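Local coordinates for protein endo-xylogalacturonan hydrolase A (Aspergillus tubingensis, PDB 4C2L) that hydrolyses xylogalacturonan, the xylose-substituted galacturonan of the hairy regions of pectin, and requires those xylose branches for its activity, at residues 78-83 / 111-116; 116-121 / 177-182; 132-137 / 155-160; 149-154 / 173-178. All blocks are in the same frame, centred on the assembly; numbering follows the deposited sequence.

Interaction 1: 78-83 / 111-116; sequences LKFASD and GVIDGN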
loop_
_atom_site.group_PDB
_atom_site.type_symbol
_atom_site.label_atom_id
_atom_site.label_comp_id
_atom_site.label_asym_id
_atom_site.label_seq_id
_atom_site.Cartn_x
_atom_site.Cartn_y
_atom_site.Cartn_z
ATOM N N LEU A 78 11.872 15.950 8.370
ATOM C CA LEU A 78 10.798 16.813 7.868
ATOM C C LEU A 78 9.592 16.455 8.693
ATOM O O LEU A 78 9.060 15.344 8.571
ATOM C CB LEU A 78 10.498 16.539 6.384
ATOM C CG LEU A 78 11.664 16.584 5.388
ATOM C CD1 LEU A 78 11.192 16.486 3.945
ATOM C CD2 LEU A 78 12.484 17.841 5.575
ATOM N N LYS A 79 9.176 17.372 9.562
ATOM C CA LYS A 79 8.110 17.070 10.481
ATOM C C LYS A 79 6.859 17.843 10.100
ATOM O O LYS A 79 6.840 19.071 10.190
ATOM C CB LYS A 79 8.515 17.402 11.917
ATOM C CG LYS A 79 7.395 17.043 12.890
ATOM C CD LYS A 79 7.830 17.128 14.326
ATOM C CE LYS A 79 6.778 16.508 15.229
ATOM N NZ LYS A 79 7.132 16.824 16.642
ATOM N N PHE A 80 5.830 17.117 9.662
ATOM C CA PHE A 80 4.536 17.755 9.370
ATOM C C PHE A 80 3.766 18.141 10.616
ATOM O O PHE A 80 3.820 17.451 11.633
ATOM C CB PHE A 80 3.668 16.834 8.520
ATOM C CG PHE A 80 4.017 16.872 7.080
ATOM C CD1 PHE A 80 3.535 17.902 6.266
ATOM C CD2 PHE A 80 4.837 15.887 6.514
ATOM C CE1 PHE A 80 3.864 17.941 4.916
ATOM C CE2 PHE A 80 5.163 15.936 5.163
ATOM C CZ PHE A 80 4.674 16.956 4.369
ATOM N N ALA A 81 3.040 19.258 10.529
ATOM C CA ALA A 81 2.094 19.635 11.576
ATOM C C ALA A 81 0.947 18.640 11.634
ATOM O O ALA A 81 0.514 18.143 10.599
ATOM C CB ALA A 81 1.537 21.017 11.292
ATOM N N SER A 82 0.454 18.361 12.839
ATOM C CA SER A 82 -0.748 17.524 12.985
ATOM C C SER A 82 -2.002 18.260 12.505
ATOM O O SER A 82 -2.900 17.646 11.932
ATOM C CB SER A 82 -0.908 17.085 14.441
ATOM O OG SER A 82 -1.045 18.240 15.268
ATOM N N ASP A 83 -2.044 19.572 12.762
ATOM C CA ASP A 83 -3.159 20.496 12.421
ATOM C C ASP A 83 -4.335 19.807 11.720
ATOM O O ASP A 83 -4.483 19.886 10.497
ATOM C CB ASP A 83 -2.590 21.634 11.567
ATOM C CG ASP A 83 -3.517 22.846 11.456
ATOM O OD1 ASP A 83 -4.736 22.756 11.745
ATOM O OD2 ASP A 83 -3.002 23.910 11.031
ATOM N N GLY A 111 17.539 10.341 6.905
ATOM C CA GLY A 111 16.354 11.168 6.593
ATOM C C GLY A 111 15.048 10.563 7.085
ATOM O O GLY A 111 14.803 9.363 6.922
ATOM N N VAL A 112 14.190 11.401 7.662
ATOM C CA VAL A 112 12.907 10.943 8.182
ATOM C C VAL A 112 11.819 11.923 7.751
ATOM O O VAL A 112 11.996 13.143 7.880
ATOM C CB VAL A 112 12.929 10.861 9.733
ATOM C CG1 VAL A 112 11.557 10.464 10.267
ATOM C CG2 VAL A 112 13.977 9.857 10.210
ATOM N N ILE A 113 10.714 11.394 7.224
ATOM C CA ILE A 113 9.528 12.210 6.952
ATOM C C ILE A 113 8.512 11.757 7.989
ATOM O O ILE A 113 8.070 10.605 7.975
ATOM C CB ILE A 113 8.985 12.002 5.514
ATOM C CG1 ILE A 113 10.073 12.329 4.480
ATOM C CG2 ILE A 113 7.729 12.852 5.282
ATOM C CD1 ILE A 113 9.736 11.887 3.058
ATOM N N ASP A 114 8.150 12.665 8.885
ATOM C CA ASP A 114 7.262 12.362 9.999
ATOM C C ASP A 114 5.891 12.968 9.703
ATOM O O ASP A 114 5.736 14.189 9.773
ATOM C CB ASP A 114 7.859 12.957 11.294
ATOM C CG ASP A 114 7.044 12.624 12.556
ATOM O OD1 ASP A 114 5.948 12.040 12.466
ATOM O OD2 ASP A 114 7.522 12.957 13.673
ATOM N N GLY A 115 4.900 12.119 9.410
ATOM C CA GLY A 115 3.531 12.575 9.157
ATOM C C GLY A 115 2.749 13.038 10.364
ATOM O O GLY A 115 1.670 13.621 10.208
ATOM N N ASN A 116 3.280 12.782 11.565
ATOM C CA ASN A 116 2.713 13.285 12.814
ATOM C C ASN A 116 1.238 12.906 12.935
ATOM O O ASN A 116 0.386 13.736 13.258
ATOM C CB ASN A 116 2.914 14.811 12.888
ATOM C CG ASN A 116 2.860 15.365 14.303
ATOM O OD1 ASN A 116 2.702 14.631 15.285
ATOM N ND2 ASN A 116 3.009 16.693 14.410
HETATM O O HOH W 1 4.540 14.896 17.324
HETATM O O HOH W 2 -0.241 15.462 10.028
#

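Interaction 2: 116-121 / 177-182; sequences NGQDAW and ANSKSD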
loop_
_atom_site.group_PDB
_atom_site.type_symbol
_atom_site.label_atom_id
_atom_site.label_comp_id
_atom_site.label_asym_id
_atom_site.label_seq_id
_atom_site.Cartn_x
_atom_site.Cartn_y
_atom_site.Cartn_z
ATOM N N ASN A 116 3.280 12.782 11.565
ATOM C CA ASN A 116 2.713 13.285 12.814
ATOM C C ASN A 116 1.238 12.906 12.935
ATOM O O ASN A 116 0.386 13.736 13.258
ATOM C CB ASN A 116 2.914 14.811 12.888
ATOM C CG ASN A 116 2.860 15.365 14.303
ATOM O OD1 ASN A 116 2.702 14.631 15.285
ATOM N ND2 ASN A 116 3.009 16.693 14.410
ATOM N N GLY A 117 0.954 11.630 12.693
ATOM C CA GLY A 117 -0.407 11.169 12.471
ATOM C C GLY A 117 -1.261 10.913 13.696
ATOM O O GLY A 117 -2.439 10.623 13.556
ATOM N N GLN A 118 -0.688 10.999 14.897
ATOM C CA GLN A 118 -1.434 10.574 16.100
ATOM C C GLN A 118 -2.782 11.276 16.228
ATOM O O GLN A 118 -3.804 10.629 16.479
ATOM C CB GLN A 118 -0.623 10.827 17.384
ATOM C CG GLN A 118 -1.299 10.244 18.624
ATOM C CD GLN A 118 -1.286 8.714 18.641
ATOM O OE1 GLN A 118 -0.234 8.087 18.467
ATOM N NE2 GLN A 118 -2.454 8.107 18.843
ATOM N N ASP A 119 -2.777 12.599 16.088
ATOM C CA ASP A 119 -4.019 13.347 16.257
ATOM C C ASP A 119 -5.077 12.902 15.245
ATOM O O ASP A 119 -6.256 12.784 15.589
ATOM C CB ASP A 119 -3.778 14.851 16.146
ATOM C CG ASP A 119 -3.058 15.426 17.351
ATOM O OD1 ASP A 119 -2.785 14.692 18.329
ATOM O OD2 ASP A 119 -2.747 16.631 17.305
ATOM N N ALA A 120 -4.645 12.662 14.010
ATOM C CA ALA A 120 -5.545 12.195 12.959
ATOM C C ALA A 120 -6.118 10.833 13.320
ATOM O O ALA A 120 -7.310 10.587 13.116
ATOM C CB ALA A 120 -4.828 12.147 11.615
ATOM N N TRP A 121 -5.289 9.934 13.858
ATOM C CA TRP A 121 -5.821 8.608 14.204
ATOM C C TRP A 121 -6.835 8.691 15.305
ATOM O O TRP A 121 -7.829 7.979 15.296
ATOM C CB TRP A 121 -4.720 7.640 14.619
ATOM C CG TRP A 121 -3.617 7.511 13.616
ATOM C CD1 TRP A 121 -3.702 7.627 12.224
ATOM C CD2 TRP A 121 -2.209 7.224 13.898
ATOM N NE1 TRP A 121 -2.458 7.449 11.653
ATOM C CE2 TRP A 121 -1.527 7.192 12.609
ATOM C CE3 TRP A 121 -1.465 7.012 15.070
ATOM C CZ2 TRP A 121 -0.152 6.960 12.504
ATOM C CZ3 TRP A 121 -0.090 6.762 14.953
ATOM C CH2 TRP A 121 0.552 6.733 13.703
ATOM N N ALA A 177 4.103 3.023 11.412
ATOM C CA ALA A 177 3.027 3.769 12.051
ATOM C C ALA A 177 2.744 3.073 13.371
ATOM O O ALA A 177 2.358 1.899 13.370
ATOM C CB ALA A 177 1.786 3.761 11.162
ATOM N N ASN A 178 2.969 3.783 14.485
ATOM C CA ASN A 178 2.728 3.259 15.829
ATOM C C ASN A 178 1.982 4.278 16.660
ATOM O O ASN A 178 2.448 5.402 16.809
ATOM C CB ASN A 178 4.054 2.927 16.517
ATOM C CG ASN A 178 4.750 1.744 15.871
ATOM O OD1 ASN A 178 5.655 1.930 15.054
ATOM N ND2 ASN A 178 4.298 0.533 16.184
ATOM N N SER A 179 0.822 3.882 17.165
ATOM C CA SER A 179 0.004 4.754 17.995
ATOM C C SER A 179 0.490 4.751 19.437
ATOM O O SER A 179 0.849 3.716 19.972
ATOM C CB SER A 179 -1.443 4.278 17.987
ATOM O OG SER A 179 -2.222 5.124 18.823
ATOM N N LYS A 180 0.489 5.928 20.047
ATOM C CA LYS A 180 0.804 6.087 21.464
ATOM C C LYS A 180 -0.417 5.859 22.362
ATOM O O LYS A 180 -0.320 5.931 23.596
ATOM C CB LYS A 180 1.376 7.486 21.678
ATOM C CG LYS A 180 2.784 7.628 21.126
ATOM C CD LYS A 180 3.387 8.989 21.444
ATOM C CE LYS A 180 3.399 9.911 20.235
ATOM N NZ LYS A 180 4.240 9.400 19.102
ATOM N N SER A 181 -1.565 5.584 21.750
ATOM C CA SER A 181 -2.796 5.353 22.511
ATOM C C SER A 181 -3.389 4.004 22.138
ATOM O O SER A 181 -2.724 3.190 21.500
ATOM C CB SER A 181 -3.809 6.469 22.250
ATOM O OG SER A 181 -4.350 6.399 20.953
ATOM N N ASP A 182 -4.645 3.798 22.513
ATOM C CA ASP A 182 -5.358 2.566 22.202
ATOM C C ASP A 182 -6.004 2.627 20.831
ATOM O O ASP A 182 -6.528 1.626 20.356
ATOM C CB ASP A 182 -6.440 2.308 23.245
ATOM C CG ASP A 182 -5.870 2.123 24.637
ATOM O OD1 ASP A 182 -5.179 1.099 24.839
ATOM O OD2 ASP A 182 -6.109 2.997 25.514
HETATM O O HOH W 3 2.225 8.409 17.410
#

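Interaction 3: 132-137 / 155-160; sequences RPTLLY and PNVFNS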
loop_
_atom_site.group_PDB
_atom_site.type_symbol
_atom_site.label_atom_id
_atom_site.label_comp_id
_atom_site.label_asym_id
_atom_site.label_seq_id
_atom_site.Cartn_x
_atom_site.Cartn_y
_atom_site.Cartn_z
ATOM N N ARG A 132 -8.499 12.108 5.747
ATOM C CA ARG A 132 -7.060 12.350 5.966
ATOM C C ARG A 132 -6.250 12.284 4.671
ATOM O O ARG A 132 -6.563 11.493 3.772
ATOM C CB ARG A 132 -6.496 11.306 6.937
ATOM C CG ARG A 132 -7.153 11.316 8.308
ATOM C CD ARG A 132 -6.863 10.015 9.029
ATOM N NE ARG A 132 -7.728 8.950 8.504
ATOM C CZ ARG A 132 -7.506 7.650 8.661
ATOM N NH1 ARG A 132 -6.413 7.222 9.285
ATOM N NH2 ARG A 132 -8.385 6.768 8.181
ATOM N N PRO A 133 -5.165 13.075 4.590
ATOM C CA PRO A 133 -4.327 13.077 3.394
ATOM C C PRO A 133 -3.365 11.885 3.324
ATOM O O PRO A 133 -3.023 11.308 4.353
ATOM C CB PRO A 133 -3.503 14.361 3.554
ATOM C CG PRO A 133 -3.388 14.521 5.048
ATOM C CD PRO A 133 -4.720 14.068 5.588
ATOM N N THR A 134 -2.914 11.577 2.112
ATOM C CA THR A 134 -1.812 10.631 1.859
ATOM C C THR A 134 -0.492 11.340 2.055
ATOM O O THR A 134 -0.351 12.506 1.663
ATOM C CB THR A 134 -1.938 10.133 0.415
ATOM O OG1 THR A 134 -3.155 9.386 0.350
ATOM C CG2 THR A 134 -0.716 9.274 -0.037
ATOM N N LEU A 135 0.477 10.647 2.657
ATOM C CA LEU A 135 1.756 11.285 2.986
ATOM C C LEU A 135 2.570 11.643 1.730
ATOM O O LEU A 135 3.016 12.800 1.600
ATOM C CB LEU A 135 2.572 10.378 3.930
ATOM C CG LEU A 135 3.974 10.882 4.245
ATOM C CD1 LEU A 135 3.883 12.165 5.071
ATOM C CD2 LEU A 135 4.716 9.798 5.011
ATOM N N LEU A 136 2.784 10.670 0.827
ATOM C CA LEU A 136 3.504 10.908 -0.433
ATOM C C LEU A 136 2.579 10.488 -1.571
ATOM O O LEU A 136 2.295 9.292 -1.765
ATOM C CB LEU A 136 4.811 10.100 -0.482
ATOM C CG LEU A 136 5.652 10.280 -1.755
ATOM C CD1 LEU A 136 5.990 11.755 -2.010
ATOM C CD2 LEU A 136 6.929 9.470 -1.612
ATOM N N TYR A 137 2.095 11.479 -2.302
ATOM C CA TYR A 137 1.036 11.266 -3.270
ATOM C C TYR A 137 1.584 11.593 -4.650
ATOM O O TYR A 137 1.872 12.763 -4.973
ATOM C CB TYR A 137 -0.139 12.185 -2.918
ATOM C CG TYR A 137 -1.355 12.022 -3.785
ATOM C CD1 TYR A 137 -2.359 11.107 -3.441
ATOM C CD2 TYR A 137 -1.537 12.818 -4.919
ATOM C CE1 TYR A 137 -3.492 10.957 -4.228
ATOM C CE2 TYR A 137 -2.676 12.680 -5.714
ATOM C CZ TYR A 137 -3.643 11.751 -5.354
ATOM O OH TYR A 137 -4.781 11.598 -6.107
ATOM N N PRO A 155 -0.774 10.142 8.731
ATOM C CA PRO A 155 -2.170 10.181 9.184
ATOM C C PRO A 155 -3.003 9.058 8.546
ATOM O O PRO A 155 -3.961 8.571 9.147
ATOM C CB PRO A 155 -2.683 11.525 8.653
ATOM C CG PRO A 155 -1.485 12.340 8.363
ATOM C CD PRO A 155 -0.297 11.428 8.173
ATOM N N ASN A 156 -2.615 8.631 7.351
ATOM C CA ASN A 156 -3.444 7.711 6.547
ATOM C C ASN A 156 -2.446 6.966 5.641
ATOM O O ASN A 156 -1.448 6.443 6.129
ATOM C CB ASN A 156 -4.453 8.580 5.757
ATOM C CG ASN A 156 -5.727 7.838 5.277
ATOM O OD1 ASN A 156 -6.727 8.507 4.973
ATOM N ND2 ASN A 156 -5.683 6.529 5.124
ATOM N N VAL A 157 -2.683 6.926 4.328
ATOM C CA VAL A 157 -1.833 6.126 3.424
ATOM C C VAL A 157 -0.414 6.702 3.387
ATOM O O VAL A 157 -0.239 7.927 3.383
ATOM C CB VAL A 157 -2.450 6.090 2.000
ATOM C CG1 VAL A 157 -1.513 5.398 0.997
ATOM C CG2 VAL A 157 -3.810 5.382 2.068
ATOM N N PHE A 158 0.602 5.829 3.376
ATOM C CA PHE A 158 1.989 6.295 3.257
ATOM C C PHE A 158 2.245 6.805 1.836
ATOM O O PHE A 158 2.631 7.960 1.634
ATOM C CB PHE A 158 2.983 5.152 3.501
ATOM C CG PHE A 158 3.185 4.762 4.943
ATOM C CD1 PHE A 158 2.372 3.796 5.553
ATOM C CD2 PHE A 158 4.276 5.266 5.650
ATOM C CE1 PHE A 158 2.611 3.382 6.869
ATOM C CE2 PHE A 158 4.535 4.858 6.960
ATOM C CZ PHE A 158 3.700 3.925 7.579
ATOM N N ASN A 159 2.079 5.926 0.847
ATOM C CA ASN A 159 2.459 6.236 -0.530
ATOM C C ASN A 159 1.354 5.819 -1.466
ATOM O O ASN A 159 0.794 4.726 -1.333
ATOM C CB ASN A 159 3.699 5.418 -0.942
ATOM C CG ASN A 159 4.883 5.691 -0.065
ATOM O OD1 ASN A 159 5.483 6.752 -0.152
ATOM N ND2 ASN A 159 5.209 4.746 0.815
ATOM N N SER A 160 1.043 6.680 -2.429
ATOM C CA SER A 160 0.068 6.367 -3.460
ATOM C C SER A 160 0.655 6.728 -4.827
ATOM O O SER A 160 1.353 7.740 -4.938
ATOM C CB SER A 160 -1.210 7.165 -3.204
ATOM O OG SER A 160 -2.175 6.910 -4.202
HETATM O O HOH W 4 -9.120 9.600 4.267
HETATM O O HOH W 5 -0.991 9.815 5.409
HETATM O O HOH W 6 -4.649 8.710 2.607
HETATM O O HOH W 7 -3.832 8.252 -1.843
#

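Interaction 4: 149-154 / 173-178; sequences LRQKNP and LKMDAN. With SO4 (sulfate ion), chain G.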
loop_
_atom_site.group_PDB
_atom_site.type_symbol
_atom_site.label_atom_id
_atom_site.label_comp_id
_atom_site.label_asym_id
_atom_site.label_seq_id
_atom_site.Cartn_x
_atom_site.Cartn_y
_atom_site.Cartn_z
ATOM N N LEU A 149 14.910 6.353 2.900
ATOM C CA LEU A 149 14.417 7.150 4.012
ATOM C C LEU A 149 13.394 6.416 4.846
ATOM O O LEU A 149 12.930 5.343 4.463
ATOM C CB LEU A 149 13.894 8.493 3.505
ATOM C CG LEU A 149 12.908 8.462 2.361
ATOM C CD1 LEU A 149 11.530 8.195 2.951
ATOM C CD2 LEU A 149 12.957 9.797 1.636
ATOM N N ARG A 150 13.078 6.993 5.994
ATOM C CA ARG A 150 12.045 6.488 6.872
ATOM C C ARG A 150 10.812 7.378 6.738
ATOM O O ARG A 150 10.925 8.610 6.740
ATOM C CB ARG A 150 12.538 6.545 8.310
ATOM C CG ARG A 150 11.504 6.145 9.346
ATOM C CD ARG A 150 12.085 6.151 10.754
ATOM N NE ARG A 150 11.033 5.850 11.715
ATOM C CZ ARG A 150 11.020 6.262 12.982
ATOM N NH1 ARG A 150 12.022 6.998 13.463
ATOM N NH2 ARG A 150 10.001 5.927 13.767
ATOM N N GLN A 151 9.647 6.737 6.644
ATOM C CA GLN A 151 8.376 7.439 6.746
ATOM C C GLN A 151 7.747 7.013 8.053
ATOM O O GLN A 151 7.560 5.814 8.295
ATOM C CB GLN A 151 7.463 7.082 5.569
ATOM C CG GLN A 151 7.984 7.591 4.228
ATOM C CD GLN A 151 7.162 7.047 3.069
ATOM O OE1 GLN A 151 6.593 5.966 3.164
ATOM N NE2 GLN A 151 7.105 7.783 1.978
ATOM N N LYS A 152 7.413 7.995 8.890
ATOM C CA LYS A 152 6.968 7.764 10.262
ATOM C C LYS A 152 5.564 8.334 10.482
ATOM O O LYS A 152 5.314 9.493 10.153
ATOM C CB LYS A 152 7.947 8.480 11.210
ATOM C CG LYS A 152 7.563 8.428 12.676
ATOM C CD LYS A 152 8.593 9.209 13.487
ATOM C CE LYS A 152 8.136 9.367 14.928
ATOM N NZ LYS A 152 9.215 10.062 15.694
ATOM N N ASN A 153 4.662 7.505 11.003
ATOM C CA ASN A 153 3.349 7.947 11.489
ATOM C C ASN A 153 2.548 8.818 10.509
ATOM O O ASN A 153 2.156 9.941 10.833
ATOM C CB ASN A 153 3.490 8.632 12.857
ATOM C CG ASN A 153 4.106 7.723 13.904
ATOM O OD1 ASN A 153 4.022 6.490 13.793
ATOM N ND2 ASN A 153 4.719 8.320 14.947
ATOM N N PRO A 154 2.277 8.292 9.308
ATOM C CA PRO A 154 1.385 9.018 8.389
ATOM C C PRO A 154 -0.028 9.051 8.967
ATOM O O PRO A 154 -0.445 8.101 9.628
ATOM C CB PRO A 154 1.389 8.131 7.144
ATOM C CG PRO A 154 1.619 6.746 7.684
ATOM C CD PRO A 154 2.647 6.971 8.780
ATOM N N LEU A 173 13.213 1.534 1.912
ATOM C CA LEU A 173 12.393 2.392 2.754
ATOM C C LEU A 173 12.039 1.687 4.056
ATOM O O LEU A 173 11.786 0.470 4.076
ATOM C CB LEU A 173 11.098 2.802 2.031
ATOM C CG LEU A 173 11.188 3.578 0.721
ATOM C CD1 LEU A 173 9.785 3.941 0.252
ATOM C CD2 LEU A 173 12.025 4.850 0.896
ATOM N N LYS A 174 12.040 2.456 5.141
ATOM C CA LYS A 174 11.561 1.975 6.428
ATOM C C LYS A 174 10.295 2.753 6.760
ATOM O O LYS A 174 10.325 3.969 6.838
ATOM C CB LYS A 174 12.614 2.179 7.513
ATOM C CG LYS A 174 12.191 1.643 8.872
ATOM C CD LYS A 174 13.393 1.185 9.686
ATOM C CE LYS A 174 13.862 2.280 10.635
ATOM N NZ LYS A 174 12.933 2.393 11.794
ATOM N N MET A 175 9.181 2.045 6.920
ATOM C CA MET A 175 7.896 2.712 7.083
ATOM C C MET A 175 7.226 2.185 8.327
ATOM O O MET A 175 7.068 0.979 8.496
ATOM C CB MET A 175 7.026 2.463 5.849
ATOM C CG MET A 175 7.665 3.036 4.594
ATOM S SD MET A 175 7.131 2.189 3.101
ATOM C CE MET A 175 5.363 2.369 3.283
ATOM N N ASP A 176 6.861 3.087 9.233
ATOM C CA ASP A 176 6.267 2.632 10.478
ATOM C C ASP A 176 5.218 3.589 10.973
ATOM O O ASP A 176 5.412 4.804 10.944
ATOM C CB ASP A 176 7.352 2.410 11.556
ATOM C CG ASP A 176 8.277 3.616 11.712
ATOM O OD1 ASP A 176 7.952 4.523 12.489
ATOM O OD2 ASP A 176 9.349 3.657 11.084
ATOM N N ALA A 177 4.103 3.023 11.412
ATOM C CA ALA A 177 3.027 3.769 12.051
ATOM C C ALA A 177 2.744 3.073 13.371
ATOM O O ALA A 177 2.358 1.899 13.370
ATOM C CB ALA A 177 1.786 3.761 11.162
ATOM N N ASN A 178 2.969 3.783 14.485
ATOM C CA ASN A 178 2.728 3.259 15.829
ATOM C C ASN A 178 1.982 4.278 16.660
ATOM O O ASN A 178 2.448 5.402 16.809
ATOM C CB ASN A 178 4.054 2.927 16.517
ATOM C CG ASN A 178 4.750 1.744 15.871
ATOM O OD1 ASN A 178 5.655 1.930 15.054
ATOM N ND2 ASN A 178 4.298 0.533 16.184
HETATM S S SO4 G . 10.641 7.105 17.027
HETATM O O1 SO4 G . 10.249 5.792 16.464
HETATM O O2 SO4 G . 11.206 8.006 15.993
HETATM O O3 SO4 G . 11.670 6.893 18.062
HETATM O O4 SO4 G . 9.438 7.729 17.628
HETATM O O HOH W 8 6.190 4.844 14.361
HETATM O O HOH W 9 4.640 6.689 17.763
#

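Interaction 1: 78-83 / 111-116
Leu78 and Lys79 pair with Ile113 and Asp114 as two parallel strands on successive levels of the fold, and a side chain continues the pairing past the strand ends. Three backbone hydrogen bonds join them: Leu78 N to Val112 O, Asp114 N to Leu78 O and Phe80 N to Asp114 O, the last 2.9 Å long. The strand axes run only 7° apart. Leu78 and Ile113 face the interior, where apolar branches suit the filling, and the Phe80 ring joins them, its CE2 lying 4.0 Å from Ile113 CG2. Such stacking of one strand directly over its counterpart belongs to the right-handed parallel beta-helix of glycoside hydrolase family 28. On the outward face Lys79 and Asp114 run alongside each other; Lys79 NZ stays 4.9 Å from Asp114 OD2, too far for direct pairing, though the opposite charges may still attract. Asp114 has nearer work: its OD1 accepts Asn116 N from above the carboxylate plane, an Asx turn just after the strand. Asn116 takes positive phi (54°), a conformation asparagine tolerates well. With CG anti to the backbone N (chi1 -158°), its amide lies beside the first strand, and ND2 donates 3.0 Å to Phe80 O within the carbonyl plane, replacing the next backbone rung. Asn116 OD1 receives a water that Lys79 NZ meets only weakly, while a second water bridges Ala81 O and Gly115 O.

Interaction 2: 116-121 / 177-182
The first turn of a helix meets an irregular loop here, and the backbones keep apart: the nearest alpha carbons, those of Gln118 and Ser179, are 6.3 Å from each other. Side chains must therefore span the gap, Gln118 supplying the polar half and Trp121 the aromatic one. The CG of Gln118 stands anti to the backbone N, then a bend at chi2 (70°) turns CD so that the amide presents both its ends to the loop. OE1 accepts Lys180 N at 2.8 Å in a nearly straight bond, with the donor well above the carbonyl plane. NE2 donates in its own amide plane to Ser179 OG, 3.0 Å away, and also bonds Asp122. A glutamine suits this place because one flat group both donates and accepts. Ser179 OG in turn accepts Ser181 N, forming an ST turn that shapes the loop, and it bonds Asn183 O as well; Ser181 OG finds its main partner in Asp122. On the more exposed side a water donates hydrogen bonds to Gln118 OE1 and Asn178 O and accepts one from Lys180 NZ. Beneath the amide lies Trp121, whose CZ3 meets Asn178 O edge-on at 3.4 Å, while its CZ2 touches Ala177 CB at 4.0 Å. Gly117 O sits 3.3 Å above one face of the indole, toward the rim; without a side chain, Gly117 lets the ring approach closely. Helix 118-126 is thereby fastened to the loop that leads from strand 168-176 towards strand 191-196, with Trp121 also resting on Asn153 and Pro185.

Interaction 3: 132-137 / 155-160
Arg132 and Asn156 carry one end of this contact, their side chains crossing at about a right angle while their flat ends stack. The guanidinium and amide planes are 13° apart, and Asn156 CG lies 3.8 Å above the plane of the Arg132 guanidinium, over its centre. Arg132 is bent at chi3 (-78°), which turns NE aside from the line of the chain; NH1 donates 2.8 Å to Pro155 O, tilted from the guanidinium plane. Arginine suits the site because several donors radiate from one plane: NH1 also reaches Lys186 O and NH2 reaches Asn187 OD1, with Phe124 adding a cation-pi contact. Asn156 ND2 bonds Asn187 O. Asn156 OD1 lies 3.2 Å from Arg132 O, an approach of two acceptors, and receives a water that also accepts Arg132 N. Further along, Thr134 and Val157 lie side by side, with Thr134 CG2 4.1 Å from Val157 CG1, two beta-branched residues on neighbouring levels. Leu135 N bonds Val157 O; Leu136 N bonds Phe158 O at 2.8 Å. At this corner Leu136 crosses Asn159 obliquely; Asn159 OD1 lies 3.4 Å from Leu136 CD2 but takes its hydrogen bond from Gln151. Leucines fill the interior there. Beyond, Ser160 N bonds Leu136 O and Tyr137 pairs with Ser160. Corners stacked in register, with parallel strands resuming beyond them, are the hallmark of the parallel beta-helix. Asn156 brings this one near the probable catalytic site, its side chain about 7 Å from that of Asp210, the proton donor by similarity.

Interaction 4: 149-154 / 173-178
Arg150 and Asp176 form a side-on salt bridge across neighbouring parallel strands of the beta-helix. Arg150 NE donates to Asp176 OD2 from its syn side, and Arg150 NH2 reaches Asp176 OD1, each at 2.8 Å, with the two planes turned 35° apart. The arginine, extended from CG to NE, lays this edge along the carboxylate, which stands between backbone N and carbonyl carbon (chi1 51°). Because arginine can offer separate edges to two anions, the other holds a sulfate, probably from the crystallisation liquor, through NH1 and NH2; Lys152 NZ grips the same ion, and Lys152 CD lies over one face of the Arg150 guanidinium, toward the rim. Lys174 NZ comes 3.9 Å from Arg150 NE, a like-charge approach probably eased by the carboxylate. On the interior face Gln151 lies beside Met175, Gln151 OE1 being 3.4 Å from Met175 CG, while Gln151 NE2 is tied to Asn159. Leu149 and Leu173 fill the same core. Behind these, backbone bonds set the register, from Lys174 N to Leu149 O as far as Asn153 N to Asp176 O. Where the strand ends, Asn153 has positive phi, which asparagine tolerates, and its OD1 imitates a backbone carbonyl, accepting Asn178 N at 3.0 Å.

How the interactions relate
Interactions 3 and 4 are buried; interactions 1 and 2 are partly buried, with exposed touching residues in interaction 2 but none in interaction 1. Interactions 1 and 4 belong to one stack of parallel strands: strand 112-114 lies between strands 77-80 and 142-152, linked to the latter by Ile113 N to Arg150 O. Interaction 3 joins the other stack, and Leu135, packed on Ile113 and Phe80, and Asn159, bonded to Gln151, tie it across the core. Interaction 2 differs most, having no strand pairing; side-chain amides, hydroxyls and an indole attach the helix. Asn116, active in interaction 1, merely begins segment 116-121, whereas Ala177 and Asn178 serve interactions 2 and 4. Charge pairing dominates only the outward face of interaction 4.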